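Local coordinates for DUF1993 domain-containing protein (Shewanella denitrificans, PDB 2OQM) that is of unknown function but is a DinB family member, probably built on the four-helix bundle of that family, at residues Ala76-Lys81 against Arg108-Ser113. Sequence-based numbering, arbitrary orientation. Where two conformers were deposited one is given.
Sequences ACDTAK and RQRIAS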
ATOM      1  N   ALA A  76      -3.820 -10.531  -4.010  1.00 21.75           N
ATOM      2  CA  ALA A  76      -4.055  -9.178  -4.523  1.00 26.16           C
ATOM      3  C   ALA A  76      -5.351  -9.097  -5.280  1.00 23.29           C
ATOM      4  O   ALA A  76      -6.138  -8.210  -5.044  1.00 22.61           O
ATOM      5  CB  ALA A  76      -2.884  -8.644  -5.371  1.00 23.99           C
ATOM      6  N   CYS A  77      -5.622 -10.042  -6.164  1.00 24.43           N
ATOM      7  CA  CYS A  77      -6.842  -9.996  -6.932  1.00 24.69           C
ATOM      8  C   CYS A  77      -8.082 -10.115  -6.027  1.00 26.79           C
ATOM      9  O   CYS A  77      -9.067  -9.396  -6.203  1.00 26.97           O
ATOM     10  CB  CYS A  77      -6.849 -11.107  -7.971  1.00 26.86           C
ATOM     11  SG  CYS A  77      -5.708 -10.906  -9.387  1.00 25.09           S
ATOM     12  N   ASP A  78      -8.020 -11.027  -5.076  1.00 25.67           N
ATOM     13  CA  ASP A  78      -9.123 -11.262  -4.138  1.00 26.52           C
ATOM     14  C   ASP A  78      -9.343 -10.062  -3.247  1.00 24.11           C
ATOM     15  O   ASP A  78     -10.466  -9.675  -2.986  1.00 25.27           O
ATOM     16  CB  ASP A  78      -8.863 -12.494  -3.273  1.00 28.35           C
ATOM     17  CG  ASP A  78      -9.224 -13.790  -3.951  1.00 33.28           C
ATOM     18  OD1 ASP A  78      -9.866 -13.798  -5.020  1.00 38.74           O
ATOM     19  OD2 ASP A  78      -8.846 -14.821  -3.382  1.00 40.08           O
ATOM     20  N   THR A  79      -8.263  -9.403  -2.852  1.00 26.09           N
ATOM     21  CA  THR A  79      -8.421  -8.229  -2.027  1.00 24.05           C
ATOM     22  C   THR A  79      -9.286  -7.170  -2.726  1.00 25.21           C
ATOM     23  O   THR A  79     -10.178  -6.564  -2.100  1.00 23.51           O
ATOM     24  CB  THR A  79      -7.059  -7.666  -1.677  1.00 24.16           C
ATOM     25  OG1 THR A  79      -6.333  -8.647  -0.924  1.00 24.50           O
ATOM     26  CG2 THR A  79      -7.189  -6.413  -0.851  1.00 27.90           C
ATOM     27  N   ALA A  80      -8.958  -6.895  -3.991  1.00 25.69           N
ATOM     28  CA  ALA A  80      -9.705  -5.959  -4.832  1.00 22.70           C
ATOM     29  C   ALA A  80     -11.136  -6.426  -5.036  1.00 26.59           C
ATOM     30  O   ALA A  80     -12.083  -5.669  -4.790  1.00 27.55           O
ATOM     31  CB  ALA A  80      -9.028  -5.761  -6.170  1.00 25.27           C
ATOM     32  N   LYS A  81     -11.289  -7.672  -5.469  1.00 26.05           N
ATOM     33  CA  LYS A  81     -12.612  -8.208  -5.836  1.00 27.38           C
ATOM     34  C   LYS A  81     -13.543  -8.264  -4.615  1.00 26.77           C
ATOM     35  O   LYS A  81     -14.641  -7.710  -4.634  1.00 27.01           O
ATOM     36  CB  LYS A  81     -12.475  -9.613  -6.433  1.00 28.19           C
ATOM     37  CG  LYS A  81     -13.832 -10.259  -6.810  1.00 33.57           C
ATOM     38  CD  LYS A  81     -13.692 -11.736  -7.112  1.00 36.54           C
ATOM     39  CE  LYS A  81     -13.361 -12.567  -5.867  1.00 47.29           C
ATOM     40  NZ  LYS A  81     -13.284 -14.025  -6.160  1.00 47.66           N
ATOM     41  N   ARG A 108      -2.764 -14.214 -15.613  1.00 26.35           N
ATOM     42  CA  ARG A 108      -3.239 -13.092 -16.439  1.00 27.86           C
ATOM     43  C   ARG A 108      -4.754 -13.148 -16.624  1.00 27.37           C
ATOM     44  O   ARG A 108      -5.415 -12.109 -16.614  1.00 24.36           O
ATOM     45  CB  ARG A 108      -2.617 -13.111 -17.814  1.00 27.30           C
ATOM     46  CG  ARG A 108      -1.138 -13.063 -17.798  1.00 29.73           C
ATOM     47  CD  ARG A 108      -0.614 -11.723 -18.117  1.00 40.13           C
ATOM     48  NE  ARG A 108       0.706 -11.773 -18.767  1.00 38.49           N
ATOM     49  CZ  ARG A 108       1.579 -10.784 -18.687  1.00 36.58           C
ATOM     50  NH1 ARG A 108       1.307  -9.683 -17.990  1.00 36.49           N
ATOM     51  NH2 ARG A 108       2.740 -10.910 -19.280  1.00 36.45           N
ATOM     52  N   GLN A 109      -5.298 -14.354 -16.748  1.00 27.02           N
ATOM     53  CA  GLN A 109      -6.763 -14.519 -16.807  1.00 29.44           C
ATOM     54  C   GLN A 109      -7.443 -14.078 -15.508  1.00 27.66           C
ATOM     55  O   GLN A 109      -8.458 -13.417 -15.547  1.00 25.50           O
ATOM     56  CB  GLN A 109      -7.139 -15.948 -17.124  1.00 29.51           C
ATOM     57  CG  GLN A 109      -8.670 -16.183 -17.186  1.00 37.81           C
ATOM     58  CD  GLN A 109      -9.357 -15.349 -18.255  1.00 39.34           C
ATOM     59  OE1 GLN A 109     -10.253 -14.539 -17.962  1.00 47.64           O
ATOM     60  NE2 GLN A 109      -8.932 -15.529 -19.500  1.00 31.52           N
ATOM     61  N   ARG A 110      -6.845 -14.414 -14.374  1.00 28.07           N
ATOM     62  CA  ARG A 110      -7.389 -14.042 -13.051  1.00 27.14           C
ATOM     63  C   ARG A 110      -7.469 -12.525 -12.916  1.00 27.05           C
ATOM     64  O   ARG A 110      -8.517 -11.976 -12.525  1.00 26.19           O
ATOM     65  CB  ARG A 110      -6.525 -14.645 -11.959  1.00 28.00           C
ATOM     66  CG  ARG A 110      -6.906 -14.305 -10.509  1.00 32.68           C
ATOM     67  CD  ARG A 110      -8.118 -14.978 -10.082  1.00 40.51           C
ATOM     68  NE  ARG A 110      -8.279 -14.949  -8.625  1.00 37.67           N
ATOM     69  CZ  ARG A 110      -7.905 -15.923  -7.788  1.00 33.31           C
ATOM     70  NH1 ARG A 110      -7.278 -17.012  -8.210  1.00 31.82           N
ATOM     71  NH2 ARG A 110      -8.181 -15.805  -6.516  1.00 34.18           N
ATOM     72  N   ILE A 111      -6.381 -11.847 -13.291  1.00 27.12           N
ATOM     73  CA  ILE A 111      -6.367 -10.375 -13.287  1.00 25.32           C
ATOM     74  C   ILE A 111      -7.419  -9.819 -14.199  1.00 24.07           C
ATOM     75  O   ILE A 111      -8.153  -8.955 -13.820  1.00 24.74           O
ATOM     76  CB  ILE A 111      -4.957  -9.809 -13.675  1.00 26.78           C
ATOM     77  CG1 ILE A 111      -3.927 -10.214 -12.624  1.00 27.70           C
ATOM     78  CG2 ILE A 111      -4.979  -8.300 -13.840  1.00 24.70           C
ATOM     79  CD1 ILE A 111      -2.468  -9.804 -12.958  1.00 26.64           C
ATOM     80  N   ALA A 112      -7.520 -10.368 -15.415  1.00 23.17           N
ATOM     81  CA  ALA A 112      -8.477  -9.886 -16.387  1.00 24.33           C
ATOM     82  C   ALA A 112      -9.923  -9.993 -15.866  1.00 25.38           C
ATOM     83  O   ALA A 112     -10.743  -9.111 -16.099  1.00 24.22           O
ATOM     84  CB  ALA A 112      -8.318 -10.679 -17.688  1.00 21.12           C
ATOM     85  N   SER A 113     -10.226 -11.094 -15.188  1.00 27.36           N
ATOM     86  CA  SER A 113     -11.561 -11.351 -14.651  0.50 27.06           C
ATOM     87  C   SER A 113     -11.896 -10.325 -13.568  1.00 26.59           C
ATOM     88  O   SER A 113     -13.001  -9.762 -13.509  1.00 25.85           O
ATOM     89  CB  SER A 113     -11.589 -12.737 -14.032  0.50 27.43           C
ATOM     90  OG  SER A 113     -12.805 -12.972 -13.339  0.50 37.46           O
TER
HETATM   91  O   HOH W   1      -9.833 -12.862  -7.677  1.00 28.35           O
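Cys77 and Ile111 bring their CA atoms within 6.4 Å of each other where segments 76-81 and 108-113, on helices 69-87 and 104-119, run nearly parallel, their axes 10° apart and 10.0 Å at closest approach. This is a buried helix-helix contact in the helical bundle expected of a DinB family member. Cys77 suits the seam because its side chain is short and weakly polar: SG reaches across to CG1 of Ile111 at 3.8 Å and also touches the CG methylene of Arg110. Ile111 offers its CG1 methylene to the sulfur and also meets Asn37 of helix 13-50. Arg110 needs its length; CG lies anti to the backbone N (chi1 177°) and the chain bends at chi2, carrying the guanidinium over to Asp78. Arg110 NH2 donates to Asp78 OD1 at 3.0 Å with an N-H...O angle of 160°, the acceptor lying close to the guanidinium plane, yet the bond reaches OD1 from above the carboxylate plane. The same NH2 has its strongest partner in Asp99, and NH1 pairs with Glu101, while Lys81 NZ makes a long salt bridge to Asp78 OD1. A leucine in place of Arg110 would probably leave Asp99 and Glu101 without this positive partner and Asp78 with the long link to Lys81. A water bridges Arg110 and Asp78: its O lies 2.8 Å from Asp78 OD1, to which it donates, and 2.8 Å from Arg110 NE, from which it accepts.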